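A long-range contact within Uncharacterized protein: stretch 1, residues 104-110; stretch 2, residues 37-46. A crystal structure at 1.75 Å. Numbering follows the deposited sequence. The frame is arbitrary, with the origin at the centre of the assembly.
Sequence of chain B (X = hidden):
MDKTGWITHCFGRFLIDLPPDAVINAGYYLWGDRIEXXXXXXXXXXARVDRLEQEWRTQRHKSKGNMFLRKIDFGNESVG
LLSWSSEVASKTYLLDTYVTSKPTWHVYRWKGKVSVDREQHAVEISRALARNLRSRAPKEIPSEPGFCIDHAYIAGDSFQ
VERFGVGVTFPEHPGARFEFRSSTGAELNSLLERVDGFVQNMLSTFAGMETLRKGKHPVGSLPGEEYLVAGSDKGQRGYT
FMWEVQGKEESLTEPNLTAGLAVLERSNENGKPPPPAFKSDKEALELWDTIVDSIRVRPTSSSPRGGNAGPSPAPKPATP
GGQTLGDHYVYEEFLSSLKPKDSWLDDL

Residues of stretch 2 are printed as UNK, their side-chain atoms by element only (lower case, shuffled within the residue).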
# COMPACT_ATOMS: atom_id res chain seq x y z
N THR B 104 -31.45 22.14 -8.53
CA THR B 104 -30.97 22.44 -7.19
C THR B 104 -29.45 22.33 -7.16
O THR B 104 -28.87 21.31 -7.51
CB THR B 104 -31.57 21.51 -6.11
OG1 THR B 104 -32.97 21.77 -5.98
CG2 THR B 104 -30.91 21.77 -4.77
N TRP B 105 -28.82 23.40 -6.71
CA TRP B 105 -27.37 23.51 -6.70
C TRP B 105 -26.72 22.61 -5.65
O TRP B 105 -27.06 22.68 -4.47
CB TRP B 105 -27.00 24.97 -6.44
CG TRP B 105 -25.59 25.35 -6.74
CD1 TRP B 105 -25.11 25.84 -7.92
CD2 TRP B 105 -24.49 25.30 -5.84
NE1 TRP B 105 -23.76 26.09 -7.81
CE2 TRP B 105 -23.36 25.77 -6.54
CE3 TRP B 105 -24.35 24.90 -4.51
CZ2 TRP B 105 -22.10 25.85 -5.95
CZ3 TRP B 105 -23.10 24.99 -3.93
CH2 TRP B 105 -21.99 25.46 -4.65
N HIS B 106 -25.80 21.76 -6.09
CA HIS B 106 -24.88 21.06 -5.20
C HIS B 106 -23.56 21.01 -5.95
O HIS B 106 -23.55 20.90 -7.18
CB HIS B 106 -25.33 19.62 -4.93
CG HIS B 106 -26.69 19.51 -4.33
ND1 HIS B 106 -26.97 19.90 -3.03
CD2 HIS B 106 -27.86 19.06 -4.84
CE1 HIS B 106 -28.24 19.69 -2.77
NE2 HIS B 106 -28.81 19.18 -3.85
N VAL B 107 -22.46 21.06 -5.22
CA VAL B 107 -21.14 21.09 -5.84
C VAL B 107 -20.40 19.76 -5.73
O VAL B 107 -20.51 19.08 -4.72
CB VAL B 107 -20.29 22.19 -5.20
CG1 VAL B 107 -18.87 21.72 -5.01
CG2 VAL B 107 -20.31 23.41 -6.05
N TYR B 108 -19.66 19.41 -6.77
CA TYR B 108 -18.86 18.19 -6.78
C TYR B 108 -17.48 18.43 -7.34
O TYR B 108 -17.30 19.27 -8.23
CB TYR B 108 -19.56 17.11 -7.63
CG TYR B 108 -20.96 16.83 -7.16
CD1 TYR B 108 -21.24 15.75 -6.34
CD2 TYR B 108 -22.00 17.69 -7.51
CE1 TYR B 108 -22.52 15.51 -5.89
CE2 TYR B 108 -23.27 17.47 -7.06
CZ TYR B 108 -23.54 16.38 -6.26
OH TYR B 108 -24.83 16.17 -5.84
N ARG B 109 -16.50 17.68 -6.83
CA ARG B 109 -15.16 17.70 -7.37
C ARG B 109 -14.88 16.34 -8.01
O ARG B 109 -15.12 15.31 -7.39
CB ARG B 109 -14.13 17.97 -6.27
CG ARG B 109 -12.71 18.00 -6.79
CD ARG B 109 -11.71 18.12 -5.65
NE ARG B 109 -10.41 18.59 -6.13
CZ ARG B 109 -9.33 18.73 -5.36
NH1 ARG B 109 -9.38 18.43 -4.08
NH2 ARG B 109 -8.19 19.18 -5.89
N TRP B 110 -14.38 16.34 -9.24
CA TRP B 110 -14.09 15.10 -9.94
C TRP B 110 -12.73 15.26 -10.61
O TRP B 110 -12.62 15.87 -11.68
CB TRP B 110 -15.18 14.79 -10.96
CG TRP B 110 -14.91 13.53 -11.74
CD1 TRP B 110 -14.56 12.30 -11.24
CD2 TRP B 110 -14.97 13.38 -13.17
NE1 TRP B 110 -14.40 11.39 -12.28
CE2 TRP B 110 -14.64 12.03 -13.47
CE3 TRP B 110 -15.28 14.25 -14.22
CZ2 TRP B 110 -14.61 11.54 -14.77
CZ3 TRP B 110 -15.25 13.75 -15.53
CH2 TRP B 110 -14.92 12.41 -15.78
N UNK B 37 -18.70 14.75 -3.35
CA UNK B 37 -19.67 15.78 -3.00
C UNK B 37 -19.04 16.78 -2.02
O UNK B 37 -18.43 16.39 -1.03
o UNK B 37 -24.11 18.99 0.24
c UNK B 37 -21.78 16.16 -1.69
c UNK B 37 -20.91 15.14 -2.38
c UNK B 37 -23.34 18.06 -0.42
c UNK B 37 -22.53 17.07 -2.43
c UNK B 37 -21.83 16.23 -0.31
c UNK B 37 -22.60 17.17 0.33
c UNK B 37 -23.31 18.02 -1.80
N UNK B 38 -19.20 18.06 -2.32
CA UNK B 38 -18.61 19.11 -1.49
C UNK B 38 -19.71 19.87 -0.75
O UNK B 38 -20.79 20.07 -1.30
c UNK B 38 -15.70 18.78 -2.42
c UNK B 38 -17.83 20.09 -2.36
c UNK B 38 -16.74 19.50 -3.26
c UNK B 38 -16.08 20.61 -4.10
N UNK B 39 -19.41 20.30 0.48
CA UNK B 39 -20.38 21.06 1.29
C UNK B 39 -20.45 22.51 0.86
O UNK B 39 -21.29 23.27 1.35
o UNK B 39 -21.16 18.95 3.02
c UNK B 39 -19.99 21.00 2.77
c UNK B 39 -20.17 19.63 3.37
o UNK B 39 -19.32 19.22 4.19
N UNK B 40 -19.56 22.90 -0.05
CA UNK B 40 -19.40 24.29 -0.45
C UNK B 40 -20.68 24.99 -0.87
O UNK B 40 -21.46 24.46 -1.66
o UNK B 40 -16.84 23.08 -0.43
c UNK B 40 -18.42 24.41 -1.62
c UNK B 40 -17.01 24.03 -1.23
o UNK B 40 -16.07 24.68 -1.73
N UNK B 41 -20.86 26.20 -0.35
CA UNK B 41 -21.80 27.15 -0.94
C UNK B 41 -21.11 27.77 -2.15
O UNK B 41 -19.88 27.72 -2.26
c UNK B 41 -23.09 28.72 2.41
c UNK B 41 -22.18 28.22 0.09
c UNK B 41 -22.96 27.68 1.29
n UNK B 41 -21.91 29.87 4.29
c UNK B 41 -21.80 28.85 3.21
N UNK B 42 -21.89 28.34 -3.08
CA UNK B 42 -21.35 28.84 -4.34
C UNK B 42 -20.18 29.81 -4.18
O UNK B 42 -19.21 29.69 -4.94
c UNK B 42 -23.36 28.47 -3.02
c UNK B 42 -22.55 29.54 -4.98
c UNK B 42 -23.72 28.82 -4.43
N UNK B 43 -20.25 30.74 -3.24
CA UNK B 43 -19.14 31.68 -3.04
C UNK B 43 -17.90 30.95 -2.53
O UNK B 43 -16.78 31.26 -2.92
c UNK B 43 -20.82 33.46 -2.48
c UNK B 43 -19.50 32.83 -2.08
o UNK B 43 -19.59 32.33 -0.73
N UNK B 44 -18.12 29.96 -1.67
CA UNK B 44 -17.04 29.13 -1.17
C UNK B 44 -16.39 28.33 -2.30
O UNK B 44 -15.16 28.23 -2.36
c UNK B 44 -18.01 28.90 1.19
o UNK B 44 -19.42 27.06 1.77
c UNK B 44 -17.54 28.19 -0.07
o UNK B 44 -18.35 28.08 3.40
c UNK B 44 -18.64 27.94 2.19
N UNK B 45 -17.21 27.76 -3.19
CA UNK B 45 -16.68 27.00 -4.32
C UNK B 45 -15.82 27.88 -5.23
O UNK B 45 -14.74 27.47 -5.64
c UNK B 45 -17.81 26.37 -5.15
c UNK B 45 -16.60 24.26 -5.80
c UNK B 45 -18.30 25.24 -7.38
c UNK B 45 -17.25 25.55 -6.32
N UNK B 46 -16.32 29.07 -5.54
CA UNK B 46 -15.57 29.99 -6.40
C UNK B 46 -14.21 30.28 -5.81
O UNK B 46 -13.20 30.31 -6.52
c UNK B 46 -16.35 31.30 -6.58
O HOH W 1 -24.88 21.18 -1.39

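Position 37 carries one carbon and then a ring of six carbons bearing an oxygen. The edge of this ring points toward the face of the Tyr-108 ring, with centroids 5.7 Å apart and planes at 61°. This is Tyr-37; its ring edge meets the face of Tyr-108, its partner across the strands, with CD1 3.8 Å from Tyr-108 CE1, while its OH reaches a water, 2.8 Å away, that also lies 2.9 Å from His-106 ND1.

Position 38 has four carbons, forked at the second. Its backbone N donates a nearly straight hydrogen bond to Val-107 O (2.9 Å), and its side chain lies on the same sheet face as that of Val-107. It is Leu-38, whose CD1 packs 3.1 Å from Val-107 CG1, a tight approach, and 3.9 Å from Arg-109 CB; a branched apolar chain suits this buried place.

At position 39 the CA-to-CB bond points away from stretch 1, and the two carbons, the second with two oxygens, touch nothing there. With a planar end of two oxygens and four heavy atoms in all, this is Asp-39, whose carboxylate suits an exposed loop.

Position 40 has the same atoms. Its CB is 4.4 Å from Val-107 CG1, but the end of the chain leads away. This is Asp-40, whose two carboxylate oxygens find hydrogen bonds just outside the stretch.

At position 41, four carbons in a row end in nitrogen: Lys-41. It holds the N-cap position, and its CA-to-CB bond points away from stretch 1, so the long charged chain suits its exposed setting.

Position 42 has three carbons closing a ring onto the backbone N, which identifies Pro-42. Its CG sits 3.6 Å from the centroid of the Trp-105 six-membered ring, almost on the ring normal, a CH-pi contact. Lacking an N-H, proline fits the first turn of a helix, where no backbone acceptor precedes it.

Position 43, one carbon bearing an oxygen and a carbon, is Thr-43; its CA-to-CB bond points away, and a small polar side chain suits this exposed place without contact to stretch 1.

Position 44 has three carbons, the third with two oxygens: Glu-44. Its OE1 accepts a hydrogen bond from Lys-41 N (2.7 Å), satisfying an amide at the helix start.

Position 45 has four carbons, forked at the second, and its CA-to-CB bond points toward stretch 1. This is Leu-45, with CD2 3.0 Å from Val-107 CG2 and 4.1 Å from Trp-105 CZ2; a forked apolar chain can meet both.

Position 46 has a single carbon, out of reach: Ala-46, small and exposed.

The contact thus joins an antiparallel strand pairing to a helix start. The tyrosines pack on one sheet face; Val-107 and Leu-38 share the other, where Leu-45 joins them, and Trp-105 packs against Pro-42.

Stretch 2 (37-46) YLDDKPTELA
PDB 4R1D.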